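Local coordinates for protein geranyltranstransferase (Stenotrophomonas maltophilia, PDB 7LBJ) that probably makes isoprenoid diphosphates by magnesium-dependent head-to-tail prenyl transfer, as farnesyl diphosphate and related trans-prenyl synthases do, at residues E82-Y87 / A124-A129; Q148-A153 / G188-A193; P57-A62 / D286-L291. All blocks are in the same frame, centred on the assembly; numbering follows the deposited sequence.

The three contacts join helices of one all-alpha polyprenyl synthase fold. Contacts 1 and 2 have centres about 13 Å apart and share a boundary: I84 CG2 meets L190 CD2 at 3.9 Å, and I84 CG1 meets L150 CD1 at the same distance. Contact 3, centred about 16 Å from contact 2 and 21 Å from contact 1, reaches contact 2 through L59 CD1 and I191 CG2 (4.0 Å) and contact 1 where P57 packs on E82. Contacts 1 and 2 also touch the second subunit. In this family the first aspartate-rich motif closes helix 75-92, and the second lies on helix 206-233, which packs against I191 and R192; these helices probably frame the magnesium-dependent site.

Contact 1: residues E82-Y87 / A124-A129; sequences ELIHAY and ALQTRA
Q126 lies alongside Y87, where helices 75-92 and 115-134 of the all-alpha isoprenoid synthase fold run antiparallel; the axes of the two segments pass 8.2 Å apart at 167°. Its CG is anti to the backbone N (chi1 177°) and the chain continues extended, which carries the whole side chain along the ring. CB comes first: it sits over one face of Y87, 4.0 Å from the ring centroid and displaced toward the rim beside CD2, a CH-pi contact. CG follows and rests on I84 CD1 at 3.9 Å. CD stays on the same side of the ring but past its rim, nearest Y87 CE2 (4.0 Å). At the tip, the amide is turned only 17° from the ring plane, and NE2 lies 3.4 Å from both CZ and OH of Y87, over the C-O bond, at an angle too poor for a hydrogen bond. The amide finds its bonds across the dimer interface instead: OE1 is paired with the hydroxyl of T127 of the second subunit, and NE2 makes a weak bond to the D123 carbonyl there. H91 packs edge-to-face with Y87. Because the family's first aspartate-rich motif begins at the end of helix 75-92, Y87 probably lies near the prenyl-chain cavity, as in relatives.

The rest is aliphatic. A129 fits between two residues, its CB touching I84 CD1 at 3.7 Å and also L83 CB. L83 and L125 cross at about a right angle and meet tip to tip, CD2 to CD2, at 3.8 Å.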
ATOM      1  N   GLU A  82      -1.616  11.162   6.135  1.00 13.76           N
ATOM      2  CA  GLU A  82      -3.072  11.278   6.204  1.00 13.05           C
ATOM      3  C   GLU A  82      -3.747  10.251   5.305  1.00 15.41           C
ATOM      4  O   GLU A  82      -4.815   9.733   5.660  1.00 13.02           O
ATOM      5  CB  GLU A  82      -3.521  12.702   5.831  1.00 12.91           C
ATOM      6  CG  GLU A  82      -4.997  13.015   6.092  1.00 14.20           C
ATOM      7  CD  GLU A  82      -5.371  13.035   7.574  1.00 15.59           C
ATOM      8  OE1 GLU A  82      -4.495  12.799   8.428  1.00 18.10           O
ATOM      9  OE2 GLU A  82      -6.553  13.292   7.898  1.00 19.51           O
ATOM     10  N   LEU A  83      -3.124   9.932   4.153  1.00 10.68           N
ATOM     11  CA  LEU A  83      -3.665   8.900   3.264  1.00 12.49           C
ATOM     12  C   LEU A  83      -3.573   7.511   3.885  1.00 12.39           C
ATOM     13  O   LEU A  83      -4.501   6.700   3.741  1.00 10.65           O
ATOM     14  CB  LEU A  83      -2.949   8.931   1.897  1.00 12.28           C
ATOM     15  CG  LEU A  83      -3.292  10.213   1.126  1.00 12.95           C
ATOM     16  CD1 LEU A  83      -2.352  10.403  -0.051  1.00 15.53           C
ATOM     17  CD2 LEU A  83      -4.752  10.207   0.642  1.00 15.35           C
ATOM     18  N   ILE A  84      -2.471   7.198   4.572  1.00 10.37           N
ATOM     19  CA  ILE A  84      -2.413   5.914   5.268  1.00 10.82           C
ATOM     20  C   ILE A  84      -3.486   5.864   6.346  1.00 13.33           C
ATOM     21  O   ILE A  84      -4.228   4.884   6.471  1.00 12.54           O
ATOM     22  CB  ILE A  84      -1.009   5.663   5.842  1.00  9.25           C
ATOM     23  CG1 ILE A  84       0.000   5.480   4.690  1.00 11.09           C
ATOM     24  CG2 ILE A  84      -1.004   4.425   6.754  1.00 11.15           C
ATOM     25  CD1 ILE A  84      -0.350   4.322   3.743  1.00 13.33           C
ATOM     26  N   HIS A  85      -3.606   6.944   7.121  1.00 11.32           N
ATOM     27  CA  HIS A  85      -4.616   6.989   8.173  1.00 11.02           C
ATOM     28  C   HIS A  85      -6.017   6.813   7.589  1.00 13.10           C
ATOM     29  O   HIS A  85      -6.817   5.997   8.072  1.00 12.99           O
ATOM     30  CB  HIS A  85      -4.499   8.323   8.925  1.00 13.10           C
ATOM     31  CG  HIS A  85      -5.519   8.511  10.006  1.00 15.39           C
ATOM     32  ND1 HIS A  85      -5.617   7.667  11.090  1.00 16.94           N
ATOM     33  CD2 HIS A  85      -6.471   9.462  10.182  1.00 16.54           C
ATOM     34  CE1 HIS A  85      -6.592   8.082  11.882  1.00 17.52           C
ATOM     35  NE2 HIS A  85      -7.134   9.161  11.345  1.00 19.09           N
ATOM     36  N   ALA A  86      -6.315   7.545   6.515  1.00 11.15           N
ATOM     37  CA  ALA A  86      -7.649   7.509   5.930  1.00 15.27           C
ATOM     38  C   ALA A  86      -7.987   6.121   5.409  1.00 13.48           C
ATOM     39  O   ALA A  86      -9.101   5.630   5.623  1.00 13.64           O
ATOM     40  CB  ALA A  86      -7.768   8.542   4.800  1.00 14.19           C
ATOM     41  N   TYR A  87      -7.047   5.484   4.695  1.00 13.44           N
ATOM     42  CA  TYR A  87      -7.335   4.161   4.159  1.00 14.60           C
ATOM     43  C   TYR A  87      -7.607   3.186   5.298  1.00 13.53           C
ATOM     44  O   TYR A  87      -8.497   2.336   5.199  1.00 14.77           O
ATOM     45  CB  TYR A  87      -6.184   3.674   3.235  1.00 11.42           C
ATOM     46  CG  TYR A  87      -5.365   2.489   3.760  1.00 11.96           C
ATOM     47  CD1 TYR A  87      -5.925   1.214   3.888  1.00 13.33           C
ATOM     48  CD2 TYR A  87      -4.027   2.639   4.107  1.00 12.96           C
ATOM     49  CE1 TYR A  87      -5.187   0.135   4.406  1.00 15.40           C
ATOM     50  CE2 TYR A  87      -3.280   1.554   4.606  1.00 13.07           C
ATOM     51  CZ  TYR A  87      -3.870   0.322   4.747  1.00 14.52           C
ATOM     52  OH  TYR A  87      -3.142  -0.727   5.245  1.00 16.45           O
ATOM     53  N   ALA A 124      -6.474   1.798  -2.903  1.00 11.67           N
ATOM     54  CA  ALA A 124      -5.880   2.806  -3.778  1.00 11.57           C
ATOM     55  C   ALA A 124      -5.347   4.005  -3.000  1.00 12.37           C
ATOM     56  O   ALA A 124      -4.415   4.678  -3.469  1.00 13.13           O
ATOM     57  CB  ALA A 124      -6.897   3.265  -4.836  1.00 12.11           C
ATOM     58  N   LEU A 125      -5.964   4.343  -1.858  1.00 10.88           N
ATOM     59  CA  LEU A 125      -5.408   5.415  -1.046  1.00 10.31           C
ATOM     60  C   LEU A 125      -4.051   5.014  -0.489  1.00 12.59           C
ATOM     61  O   LEU A 125      -3.142   5.851  -0.388  1.00 11.95           O
ATOM     62  CB  LEU A 125      -6.364   5.791   0.098  1.00 13.06           C
ATOM     63  CG  LEU A 125      -7.669   6.464  -0.333  1.00 15.49           C
ATOM     64  CD1 LEU A 125      -8.667   6.481   0.833  1.00 18.87           C
ATOM     65  CD2 LEU A 125      -7.396   7.874  -0.838  1.00 15.02           C
ATOM     66  N   GLN A 126      -3.902   3.744  -0.094  1.00 10.87           N
ATOM     67  CA  GLN A 126      -2.593   3.290   0.372  1.00 10.86           C
ATOM     68  C   GLN A 126      -1.548   3.461  -0.725  1.00 12.22           C
ATOM     69  O   GLN A 126      -0.456   3.986  -0.477  1.00 12.12           O
ATOM     70  CB  GLN A 126      -2.619   1.826   0.842  1.00 13.53           C
ATOM     71  CG  GLN A 126      -1.192   1.409   1.245  1.00 12.41           C
ATOM     72  CD  GLN A 126      -1.021  -0.034   1.760  1.00 19.27           C
ATOM     73  OE1 GLN A 126       0.110  -0.484   1.924  1.00 21.82           O
ATOM     74  NE2 GLN A 126      -2.116  -0.749   2.007  1.00 15.91           N
ATOM     75  N   THR A 127      -1.879   3.049  -1.957  1.00 11.89           N
ATOM     76  CA  THR A 127      -0.896   3.161  -3.026  1.00 10.79           C
ATOM     77  C   THR A 127      -0.547   4.618  -3.284  1.00 15.23           C
ATOM     78  O   THR A 127       0.622   4.953  -3.508  1.00 12.62           O
ATOM     79  CB  THR A 127      -1.407   2.506  -4.309  1.00 11.88           C
ATOM     80  OG1 THR A 127      -1.980   1.219  -4.005  1.00 13.25           O
ATOM     81  CG2 THR A 127      -0.249   2.348  -5.320  1.00 12.43           C
ATOM     82  N   ARG A 128      -1.548   5.509  -3.209  1.00 11.63           N
ATOM     83  CA  ARG A 128      -1.274   6.909  -3.490  1.00 13.70           C
ATOM     84  C   ARG A 128      -0.370   7.522  -2.434  1.00 10.57           C
ATOM     85  O   ARG A 128       0.420   8.422  -2.749  1.00 11.39           O
ATOM     86  CB  ARG A 128      -2.585   7.703  -3.609  1.00 11.82           C
ATOM     87  CG  ARG A 128      -2.387   9.142  -4.069  1.00 14.74           C
ATOM     88  CD  ARG A 128      -1.963   9.213  -5.557  1.00 18.38           C
ATOM     89  NE  ARG A 128      -1.972  10.594  -6.058  1.00 20.61           N
ATOM     90  CZ  ARG A 128      -0.936  11.202  -6.631  1.00 23.73           C
ATOM     91  NH1 ARG A 128       0.214  10.571  -6.833  1.00 19.70           N
ATOM     92  NH2 ARG A 128      -1.056  12.479  -7.011  1.00 19.21           N
ATOM     93  N   ALA A 129      -0.462   7.064  -1.180  1.00 10.88           N
ATOM     94  CA  ALA A 129       0.458   7.564  -0.163  1.00 12.84           C
ATOM     95  C   ALA A 129       1.906   7.290  -0.564  1.00 11.90           C
ATOM     96  O   ALA A 129       2.762   8.178  -0.483  1.00 11.49           O
ATOM     97  CB  ALA A 129       0.158   6.922   1.193  1.00 12.26           C
TER

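Contact 2: residues Q148-A153 / G188-A193; sequences QTLAHA and GALIRA
L150 and L190 stand side by side and point the same way, one from each of two antiparallel helices; the axes of the two segments pass 8.9 Å apart at 169°. Their CB bonds leave along the flank of the pair, and with CG anti to the backbone N in both (chi1 -173° and -179°) the two chains run in the same direction and meet only at CD1 and CD1, 3.7 Å apart.

Between the backbones the contact is made of methyl groups. A153 points directly at helix 176-201: its CB lies 3.4 Å from the carbonyl O of A189 and 3.6 Å from the CB of A193. In return, A189 CB approaches the carbonyl O of A153 at 3.6 Å. With nothing larger than a methyl on either residue, the CA atoms of A153 and A189 come to 4.9 Å, a close backbone approach in an alanine-lined helix pair. One turn along, T149 turns its methyl inward, CG2 meeting A193 CB at 3.7 Å, while its hydroxyl is occupied elsewhere, by the carbonyl of A145 and by R196.

The contact is largely buried in the helical bundle, and A151 packs on G131 of the second subunit. Helix 75-92 covers the leucine side, and helix 115-134 also reaches L150. I191, on the far side of helix 176-201, and R192, on its flank, pack on helix 206-233, where R192 forms a salt bridge with D213.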
ATOM      1  N   GLN A 148      10.839   4.344   3.477  1.00 12.14           N
ATOM      2  CA  GLN A 148      11.147   3.301   4.450  1.00 13.55           C
ATOM      3  C   GLN A 148      10.402   3.549   5.752  1.00 15.25           C
ATOM      4  O   GLN A 148       9.864   2.614   6.374  1.00 12.79           O
ATOM      5  CB  GLN A 148      12.649   3.261   4.726  1.00 16.94           C
ATOM      6  CG  GLN A 148      13.526   2.866   3.554  1.00 17.76           C
ATOM      7  CD  GLN A 148      14.997   3.042   3.876  1.00 25.66           C
ATOM      8  OE1 GLN A 148      15.421   4.107   4.319  1.00 23.81           O
ATOM      9  NE2 GLN A 148      15.771   2.001   3.680  1.00 28.16           N
ATOM     10  N   THR A 149      10.398   4.804   6.203  1.00 12.86           N
ATOM     11  CA  THR A 149       9.736   5.132   7.468  1.00 14.15           C
ATOM     12  C   THR A 149       8.255   4.797   7.398  1.00 13.24           C
ATOM     13  O   THR A 149       7.700   4.163   8.308  1.00 12.73           O
ATOM     14  CB  THR A 149       9.943   6.625   7.788  1.00 14.07           C
ATOM     15  OG1 THR A 149      11.334   6.864   8.035  1.00 16.59           O
ATOM     16  CG2 THR A 149       9.138   7.065   9.026  1.00 12.96           C
ATOM     17  N   LEU A 150       7.590   5.231   6.316  1.00 12.62           N
ATOM     18  CA  LEU A 150       6.144   5.049   6.220  1.00 12.84           C
ATOM     19  C   LEU A 150       5.782   3.578   6.077  1.00 12.82           C
ATOM     20  O   LEU A 150       4.809   3.110   6.687  1.00 10.96           O
ATOM     21  CB  LEU A 150       5.593   5.847   5.030  1.00 11.29           C
ATOM     22  CG  LEU A 150       4.067   5.866   4.951  1.00 12.77           C
ATOM     23  CD1 LEU A 150       3.472   6.625   6.158  1.00 13.76           C
ATOM     24  CD2 LEU A 150       3.657   6.547   3.634  1.00 16.56           C
ATOM     25  N   ALA A 151       6.552   2.828   5.281  1.00 11.45           N
ATOM     26  CA  ALA A 151       6.258   1.405   5.119  1.00 11.59           C
ATOM     27  C   ALA A 151       6.420   0.662   6.436  1.00 13.15           C
ATOM     28  O   ALA A 151       5.577  -0.170   6.806  1.00 13.55           O
ATOM     29  CB  ALA A 151       7.166   0.786   4.061  1.00 10.92           C
ATOM     30  N   HIS A 152       7.513   0.925   7.155  1.00 13.90           N
ATOM     31  CA  HIS A 152       7.724   0.227   8.424  0.59 14.22           C
ATOM     32  C   HIS A 152       6.599   0.517   9.405  1.00 13.68           C
ATOM     33  O   HIS A 152       6.138  -0.384  10.127  1.00 13.34           O
ATOM     34  CB  HIS A 152       9.063   0.607   9.057  0.59 16.10           C
ATOM     35  CG  HIS A 152       9.344  -0.133  10.331  0.59 17.69           C
ATOM     36  ND1 HIS A 152       9.347   0.477  11.567  0.59 26.33           N
ATOM     37  CD2 HIS A 152       9.610  -1.442  10.560  0.59 22.55           C
ATOM     38  CE1 HIS A 152       9.609  -0.421  12.500  0.59 20.15           C
ATOM     39  NE2 HIS A 152       9.773  -1.594  11.917  0.59 22.73           N
ATOM     40  N   ALA A 153       6.139   1.764   9.448  1.00 11.85           N
ATOM     41  CA  ALA A 153       5.117   2.155  10.400  1.00 13.08           C
ATOM     42  C   ALA A 153       3.712   1.719   9.997  1.00 12.02           C
ATOM     43  O   ALA A 153       2.822   1.679  10.856  1.00 13.42           O
ATOM     44  CB  ALA A 153       5.153   3.675  10.590  1.00 12.86           C
ATOM     45  N   GLY A 188       0.390   4.217  17.383  1.00 13.40           N
ATOM     46  CA  GLY A 188       1.616   4.889  17.778  1.00 13.78           C
ATOM     47  C   GLY A 188       2.635   4.959  16.653  1.00 13.51           C
ATOM     48  O   GLY A 188       3.306   5.986  16.468  1.00 11.79           O
ATOM     49  N   ALA A 189       2.746   3.886  15.867  1.00 12.72           N
ATOM     50  CA  ALA A 189       3.800   3.821  14.859  1.00 13.16           C
ATOM     51  C   ALA A 189       3.628   4.902  13.792  1.00 11.62           C
ATOM     52  O   ALA A 189       4.604   5.546  13.392  1.00 12.33           O
ATOM     53  CB  ALA A 189       3.828   2.430  14.213  1.00 13.74           C
ATOM     54  N   LEU A 190       2.405   5.095  13.298  1.00 12.26           N
ATOM     55  CA  LEU A 190       2.209   6.102  12.250  1.00 12.47           C
ATOM     56  C   LEU A 190       2.351   7.516  12.796  1.00 12.89           C
ATOM     57  O   LEU A 190       2.794   8.415  12.073  1.00 11.96           O
ATOM     58  CB  LEU A 190       0.847   5.918  11.594  1.00 14.86           C
ATOM     59  CG  LEU A 190       0.466   6.858  10.451  1.00 13.74           C
ATOM     60  CD1 LEU A 190       1.429   6.653   9.270  1.00 13.68           C
ATOM     61  CD2 LEU A 190      -0.978   6.552  10.050  1.00 12.13           C
ATOM     62  N   ILE A 191       1.999   7.731  14.067  1.00 10.73           N
ATOM     63  CA  ILE A 191       2.235   9.025  14.692  1.00 12.79           C
ATOM     64  C   ILE A 191       3.729   9.307  14.807  1.00 13.56           C
ATOM     65  O   ILE A 191       4.184  10.430  14.526  1.00 13.23           O
ATOM     66  CB  ILE A 191       1.510   9.080  16.048  1.00 12.38           C
ATOM     67  CG1 ILE A 191       0.027   9.364  15.783  1.00 13.48           C
ATOM     68  CG2 ILE A 191       2.128  10.145  16.957  1.00 11.52           C
ATOM     69  CD1 ILE A 191      -0.898   9.099  17.003  1.00 15.51           C
ATOM     70  N   ARG A 192       4.524   8.303  15.203  1.00 11.19           N
ATOM     71  CA  ARG A 192       5.976   8.484  15.215  1.00 12.66           C
ATOM     72  C   ARG A 192       6.518   8.680  13.804  1.00 12.78           C
ATOM     73  O   ARG A 192       7.444   9.470  13.598  1.00 12.37           O
ATOM     74  CB  ARG A 192       6.665   7.299  15.889  1.00 13.01           C
ATOM     75  CG  ARG A 192       6.397   7.239  17.398  1.00 12.22           C
ATOM     76  CD  ARG A 192       6.693   5.853  17.923  1.00 15.11           C
ATOM     77  NE  ARG A 192       8.113   5.522  17.806  1.00 17.39           N
ATOM     78  CZ  ARG A 192       8.630   4.358  18.172  1.00 28.12           C
ATOM     79  NH1 ARG A 192       7.866   3.384  18.643  1.00 22.06           N
ATOM     80  NH2 ARG A 192       9.943   4.165  18.063  1.00 25.61           N
ATOM     81  N   ALA A 193       5.955   7.982  12.814  1.00 10.84           N
ATOM     82  CA  ALA A 193       6.414   8.193  11.438  1.00 11.38           C
ATOM     83  C   ALA A 193       6.190   9.628  10.997  1.00 14.05           C
ATOM     84  O   ALA A 193       7.035  10.210  10.305  1.00 11.35           O
ATOM     85  CB  ALA A 193       5.709   7.234  10.470  1.00 10.84           C
TER

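Contact 3: residues P57-A62 / D286-L291; sequences PLLVYA and DALRAL
A single water joins the backbones of A62 and L288: it donates to the A62 carbonyl O at 2.9 Å and accepts from the L288 N at 3.0 Å. The amide it takes up belongs to the first turn of helix 286-297, where backbone N-H groups have no acceptor within their own helix, and the water therefore links that helix start to helix 55-65. In the all-alpha isoprenoid synthase fold, this contact ties an early helix to the last one modelled, the two running antiparallel at 153°.

Apart from the water bridge the contact is apolar and centres on L291. Its CD1 enters between neighbours on helix 55-65, meeting L59 CD2 at 3.6 Å and A62 CB at 3.7 Å, while CD2 turns to L58 CB (3.9 Å), so both branches are used against that helix. The methyl of A62 also touches A287 CB and L288 CD2, both at 3.8 Å, so three residues of the last helix converge on one CB. L59 and L288 cross at about a right angle, with their CD2 atoms in looser contact. Beyond these segments, helix 176-201 packs on L59, and F15 of helix 11-29 touches L291.

The outer side of helix 286-297 carries a charged pair one turn long. R289, whose guanidinium also bonds to the carbonyls of L278, Y281 and G282, reaches back with NH1 to D286 OD1 at 2.9 Å, the oxygen being met from above the carboxylate plane, 37° out of it.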
ATOM      1  N   PRO A  57      -0.837  15.062   9.447  1.00 13.44           N
ATOM      2  CA  PRO A  57      -0.202  16.151   8.678  1.00 12.81           C
ATOM      3  C   PRO A  57       0.363  17.258   9.555  1.00 14.95           C
ATOM      4  O   PRO A  57       1.467  17.761   9.292  1.00 15.78           O
ATOM      5  CB  PRO A  57      -1.352  16.678   7.807  1.00 16.20           C
ATOM      6  CG  PRO A  57      -2.258  15.533   7.665  1.00 14.65           C
ATOM      7  CD  PRO A  57      -2.183  14.745   8.943  1.00 14.46           C
ATOM      8  N   LEU A  58      -0.375  17.660  10.591  1.00 12.56           N
ATOM      9  CA  LEU A  58       0.102  18.724  11.473  0.53 14.35           C
ATOM     10  C   LEU A  58       1.412  18.334  12.142  1.00 13.87           C
ATOM     11  O   LEU A  58       2.317  19.162  12.296  1.00 14.19           O
ATOM     12  CB  LEU A  58      -0.954  19.054  12.524  0.53 15.11           C
ATOM     13  CG  LEU A  58      -2.184  19.813  12.034  0.53 16.50           C
ATOM     14  CD1 LEU A  58      -3.137  20.035  13.181  0.53 16.21           C
ATOM     15  CD2 LEU A  58      -1.757  21.137  11.424  0.53 16.62           C
ATOM     16  N   LEU A  59       1.539  17.073  12.536  1.00 11.58           N
ATOM     17  CA  LEU A  59       2.796  16.631  13.124  1.00 12.35           C
ATOM     18  C   LEU A  59       3.946  16.725  12.122  1.00 13.94           C
ATOM     19  O   LEU A  59       5.062  17.098  12.493  1.00 12.60           O
ATOM     20  CB  LEU A  59       2.661  15.206  13.649  1.00 16.45           C
ATOM     21  CG  LEU A  59       1.837  15.049  14.935  1.00 14.10           C
ATOM     22  CD1 LEU A  59       1.400  13.589  15.069  1.00 17.32           C
ATOM     23  CD2 LEU A  59       2.657  15.476  16.180  1.00 16.41           C
ATOM     24  N   VAL A  60       3.706  16.368  10.851  1.00 12.31           N
ATOM     25  CA  VAL A  60       4.757  16.508   9.838  1.00 11.13           C
ATOM     26  C   VAL A  60       5.174  17.969   9.709  1.00 14.76           C
ATOM     27  O   VAL A  60       6.364  18.309   9.742  1.00 14.42           O
ATOM     28  CB  VAL A  60       4.286  15.945   8.478  1.00 11.99           C
ATOM     29  CG1 VAL A  60       5.318  16.262   7.388  1.00 11.56           C
ATOM     30  CG2 VAL A  60       4.056  14.422   8.570  1.00 11.61           C
ATOM     31  N   TYR A  61       4.199  18.859   9.540  1.00 12.46           N
ATOM     32  CA  TYR A  61       4.538  20.265   9.367  1.00 13.61           C
ATOM     33  C   TYR A  61       5.207  20.830  10.619  1.00 15.14           C
ATOM     34  O   TYR A  61       6.172  21.596  10.522  1.00 15.14           O
ATOM     35  CB  TYR A  61       3.288  21.063   9.036  1.00 14.08           C
ATOM     36  CG  TYR A  61       2.705  20.837   7.652  1.00 14.43           C
ATOM     37  CD1 TYR A  61       3.453  21.101   6.498  1.00 15.57           C
ATOM     38  CD2 TYR A  61       1.380  20.426   7.502  1.00 15.01           C
ATOM     39  CE1 TYR A  61       2.886  20.934   5.211  1.00 16.28           C
ATOM     40  CE2 TYR A  61       0.798  20.268   6.216  1.00 15.33           C
ATOM     41  CZ  TYR A  61       1.558  20.514   5.091  1.00 17.93           C
ATOM     42  OH  TYR A  61       0.978  20.359   3.846  1.00 14.13           O
ATOM     43  N   ALA A  62       4.688  20.479  11.799  1.00 13.22           N
ATOM     44  CA  ALA A  62       5.197  21.055  13.044  1.00 16.98           C
ATOM     45  C   ALA A  62       6.606  20.560  13.322  1.00 15.31           C
ATOM     46  O   ALA A  62       7.446  21.301  13.848  1.00 15.84           O
ATOM     47  CB  ALA A  62       4.279  20.702  14.220  1.00 15.24           C
ATOM     48  N   ASP A 286       6.873  25.576  19.499  1.00 20.27           N
ATOM     49  CA  ASP A 286       5.543  25.851  20.040  1.00 19.36           C
ATOM     50  C   ASP A 286       4.448  25.085  19.308  1.00 22.84           C
ATOM     51  O   ASP A 286       3.440  24.717  19.926  1.00 19.19           O
ATOM     52  CB  ASP A 286       5.242  27.356  20.018  1.00 22.97           C
ATOM     53  CG  ASP A 286       5.835  28.089  21.213  1.00 26.49           C
ATOM     54  OD1 ASP A 286       6.301  27.419  22.159  1.00 28.35           O
ATOM     55  OD2 ASP A 286       5.825  29.334  21.220  1.00 30.39           O
ATOM     56  N   ALA A 287       4.602  24.851  17.997  1.00 18.70           N
ATOM     57  CA  ALA A 287       3.593  24.081  17.274  1.00 19.24           C
ATOM     58  C   ALA A 287       3.549  22.639  17.779  1.00 17.45           C
ATOM     59  O   ALA A 287       2.471  22.110  18.082  1.00 18.86           O
ATOM     60  CB  ALA A 287       3.862  24.127  15.769  1.00 19.75           C
ATOM     61  N   LEU A 288       4.707  21.990  17.898  1.00 17.66           N
ATOM     62  CA  LEU A 288       4.717  20.642  18.462  1.00 16.47           C
ATOM     63  C   LEU A 288       4.162  20.645  19.881  1.00 17.08           C
ATOM     64  O   LEU A 288       3.391  19.754  20.256  1.00 18.45           O
ATOM     65  CB  LEU A 288       6.132  20.057  18.455  1.00 18.69           C
ATOM     66  CG  LEU A 288       6.630  19.398  17.175  1.00 21.33           C
ATOM     67  CD1 LEU A 288       8.043  18.890  17.393  1.00 21.71           C
ATOM     68  CD2 LEU A 288       5.711  18.248  16.770  1.00 19.83           C
ATOM     69  N   ARG A 289       4.532  21.652  20.680  1.00 17.57           N
ATOM     70  CA  ARG A 289       4.039  21.710  22.053  1.00 19.27           C
ATOM     71  C   ARG A 289       2.525  21.770  22.075  1.00 22.60           C
ATOM     72  O   ARG A 289       1.885  21.157  22.936  1.00 18.36           O
ATOM     73  CB  ARG A 289       4.613  22.917  22.786  1.00 21.95           C
ATOM     74  CG  ARG A 289       6.055  22.768  23.243  1.00 20.57           C
ATOM     75  CD  ARG A 289       6.548  24.117  23.808  1.00 21.37           C
ATOM     76  NE  ARG A 289       7.955  24.041  24.180  1.00 22.34           N
ATOM     77  CZ  ARG A 289       8.911  24.836  23.720  1.00 25.15           C
ATOM     78  NH1 ARG A 289       8.642  25.871  22.931  1.00 21.76           N
ATOM     79  NH2 ARG A 289      10.169  24.604  24.078  1.00 26.83           N
ATOM     80  N   ALA A 290       1.933  22.489  21.116  1.00 18.24           N
ATOM     81  CA  ALA A 290       0.487  22.648  21.109  1.00 20.85           C
ATOM     82  C   ALA A 290      -0.222  21.399  20.619  1.00 20.64           C
ATOM     83  O   ALA A 290      -1.375  21.163  21.007  1.00 20.86           O
ATOM     84  CB  ALA A 290       0.085  23.866  20.264  1.00 21.60           C
ATOM     85  N   LEU A 291       0.425  20.601  19.764  1.00 18.52           N
ATOM     86  CA  LEU A 291      -0.156  19.311  19.403  1.00 18.30           C
ATOM     87  C   LEU A 291      -0.172  18.373  20.602  1.00 19.48           C
ATOM     88  O   LEU A 291      -1.125  17.612  20.791  1.00 18.55           O
ATOM     89  CB  LEU A 291       0.606  18.678  18.229  1.00 17.65           C
ATOM     90  CG  LEU A 291       0.523  19.448  16.912  1.00 18.77           C
ATOM     91  CD1 LEU A 291       1.462  18.862  15.854  1.00 18.42           C
ATOM     92  CD2 LEU A 291      -0.916  19.473  16.399  1.00 20.96           C
TER
HETATM   93  O   HOH W   1       7.100  22.854  16.221  1.00 17.87           O